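Local structure of guanine nucleotide exchange factor SRM1 (Saccharomyces cerevisiae, 3OF7) at residues K239-E242 against R243-L246. The protein promotes the exchange of GDP for GTP on the GTPases GSP1 and GSP2, binds chromatin and controls RNA metabolism and nuclear export. Sequence-based numbering, arbitrary orientation.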
ATOM      1  N   LYS A 239      17.444  -7.238  14.849  1.00 25.19           N
ATOM      2  CA  LYS A 239      16.761  -7.921  15.949  1.00 25.37           C
ATOM      3  C   LYS A 239      16.597  -6.934  17.094  1.00 25.05           C
ATOM      4  O   LYS A 239      17.515  -6.179  17.398  1.00 25.66           O
ATOM      5  CB  LYS A 239      17.553  -9.150  16.402  1.00 25.93           C
ATOM      6  CG  LYS A 239      16.791 -10.077  17.341  1.00 26.33           C
ATOM      7  N   VAL A 240      15.422  -6.905  17.711  1.00 24.61           N
ATOM      8  CA  VAL A 240      15.209  -6.027  18.863  1.00 23.79           C
ATOM      9  C   VAL A 240      14.727  -6.856  20.050  1.00 23.57           C
ATOM     10  O   VAL A 240      13.608  -7.363  20.046  1.00 23.05           O
ATOM     11  CB  VAL A 240      14.204  -4.880  18.573  1.00 23.99           C
ATOM     12  CG1 VAL A 240      14.179  -3.891  19.724  1.00 23.47           C
ATOM     13  CG2 VAL A 240      14.543  -4.156  17.266  1.00 24.06           C
ATOM     14  N   MET A 241      15.586  -6.995  21.057  1.00 22.94           N
ATOM     15  CA  MET A 241      15.244  -7.745  22.270  1.00 23.10           C
ATOM     16  C   MET A 241      14.142  -7.022  23.038  1.00 22.18           C
ATOM     17  O   MET A 241      14.081  -5.789  23.026  1.00 21.84           O
ATOM     18  CB  MET A 241      16.491  -7.926  23.157  1.00 23.58           C
ATOM     19  CG  MET A 241      17.510  -8.943  22.624  1.00 25.61           C
ATOM     20  SD  MET A 241      18.974  -9.171  23.700  1.00 30.13           S
ATOM     21  CE  MET A 241      18.365  -8.481  25.215  1.00 25.98           C
ATOM     22  N   GLU A 242      13.280  -7.791  23.708  1.00 21.83           N
ATOM     23  CA  GLU A 242      12.106  -7.258  24.412  1.00 21.26           C
ATOM     24  C   GLU A 242      12.307  -5.925  25.126  1.00 21.25           C
ATOM     25  O   GLU A 242      11.539  -4.982  24.901  1.00 21.01           O
ATOM     26  CB  GLU A 242      11.516  -8.293  25.400  1.00 21.26           C
ATOM     27  CG  GLU A 242      10.317  -7.789  26.230  1.00 21.50           C
ATOM     28  CD  GLU A 242       9.039  -7.582  25.410  1.00 23.51           C
ATOM     29  OE1 GLU A 242       9.019  -7.952  24.216  1.00 23.08           O
ATOM     30  OE2 GLU A 242       8.049  -7.053  25.965  1.00 23.26           O
ATOM     31  N   ARG A 243      13.310  -5.847  26.001  1.00 21.02           N
ATOM     32  CA  ARG A 243      13.451  -4.667  26.851  1.00 20.77           C
ATOM     33  C   ARG A 243      13.962  -3.427  26.113  1.00 21.05           C
ATOM     34  O   ARG A 243      14.015  -2.350  26.701  1.00 21.41           O
ATOM     35  CB  ARG A 243      14.309  -4.960  28.099  1.00 21.09           C
ATOM     36  CG  ARG A 243      15.797  -5.087  27.844  1.00 19.84           C
ATOM     37  CD  ARG A 243      16.485  -5.492  29.144  1.00 21.26           C
ATOM     38  NE  ARG A 243      17.928  -5.637  28.996  1.00 20.84           N
ATOM     39  CZ  ARG A 243      18.522  -6.745  28.571  1.00 21.99           C
ATOM     40  NH1 ARG A 243      17.789  -7.802  28.229  1.00 22.26           N
ATOM     41  NH2 ARG A 243      19.847  -6.792  28.475  1.00 22.74           N
ATOM     42  N   PHE A 244      14.340  -3.588  24.843  1.00 20.90           N
ATOM     43  CA  PHE A 244      14.785  -2.462  24.008  1.00 20.82           C
ATOM     44  C   PHE A 244      13.732  -2.021  22.968  1.00 21.00           C
ATOM     45  O   PHE A 244      13.976  -1.101  22.183  1.00 20.57           O
ATOM     46  CB  PHE A 244      16.122  -2.792  23.321  1.00 21.13           C
ATOM     47  CG  PHE A 244      17.260  -3.052  24.289  1.00 22.29           C
ATOM     48  CD1 PHE A 244      17.876  -2.001  24.958  1.00 23.68           C
ATOM     49  CD2 PHE A 244      17.707  -4.350  24.526  1.00 22.83           C
ATOM     50  CE1 PHE A 244      18.927  -2.237  25.861  1.00 24.30           C
ATOM     51  CE2 PHE A 244      18.755  -4.598  25.422  1.00 24.81           C
ATOM     52  CZ  PHE A 244      19.361  -3.539  26.091  1.00 24.55           C
ATOM     53  N   ARG A 245      12.561  -2.656  22.992  1.00 20.74           N
ATOM     54  CA  ARG A 245      11.497  -2.370  22.012  1.00 21.01           C
ATOM     55  C   ARG A 245      10.906  -0.964  22.115  1.00 20.82           C
ATOM     56  O   ARG A 245      10.464  -0.408  21.111  1.00 21.72           O
ATOM     57  CB  ARG A 245      10.396  -3.429  22.076  1.00 20.58           C
ATOM     58  CG  ARG A 245      10.852  -4.780  21.541  1.00 21.33           C
ATOM     59  CD  ARG A 245       9.803  -5.845  21.759  1.00 22.59           C
ATOM     60  NE  ARG A 245       8.658  -5.691  20.869  1.00 22.41           N
ATOM     61  CZ  ARG A 245       7.430  -6.128  21.148  1.00 23.91           C
ATOM     62  NH1 ARG A 245       7.175  -6.732  22.306  1.00 23.07           N
ATOM     63  NH2 ARG A 245       6.447  -5.946  20.271  1.00 22.61           N
ATOM     64  N   LEU A 246      10.889  -0.386  23.309  1.00 20.70           N
ATOM     65  CA  LEU A 246      10.423   0.986  23.451  1.00 21.37           C
ATOM     66  C   LEU A 246      11.579   1.988  23.448  1.00 21.90           C
ATOM     67  O   LEU A 246      11.454   3.081  22.886  1.00 21.45           O
ATOM     68  CB  LEU A 246       9.541   1.163  24.693  1.00 21.48           C
ATOM     69  CG  LEU A 246       8.143   0.531  24.648  1.00 21.55           C
ATOM     70  CD1 LEU A 246       7.409   0.724  25.976  1.00 20.27           C
ATOM     71  CD2 LEU A 246       7.309   1.085  23.499  1.00 21.57           C
TER
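Val240 meets Phe244 and Arg245 just ahead of two overlapping beta-turns, type I by the phi/psi of Glu242, Arg243 and Phe244, in a surface loop of RCC1 repeat 4 between strands 225-229 and 252-253 of the beta-propeller. Anti to the backbone N (chi1 -172°), Val240 CG1 lies 3.7 Å from Phe244 O and 3.9 Å from Arg245 CG. Next along the chain, Met241 O accepts the first turn's hydrogen bond from Phe244 N at 2.9 Å. The Met241 side chain runs alongside that of Arg243, and its CE reaches the edge of the Phe244 ring, 3.9 Å from CE2, while the Arg243 guanidinium places one face over that same CE2. Arg245 N donates the second turn's hydrogen bond to Glu242 O at 3.2 Å. Bending at chi2 (70°) carries the Glu242 carboxylate back across the Arg245 chain, with the two charged planes 53° apart. Beyond the pair, Arg245 NH2 bonds Asn230 OD1, tying the loop to the polypeptide just after strand 225-229. Replacing Arg245 by alanine would probably strip the Glu242 carboxylate of its charged mate and Asn230 of this donor. In the salt bridge, Arg245 NH1 donates to Glu242 OE1 on its syn side at 2.9 Å, near the guanidinium plane.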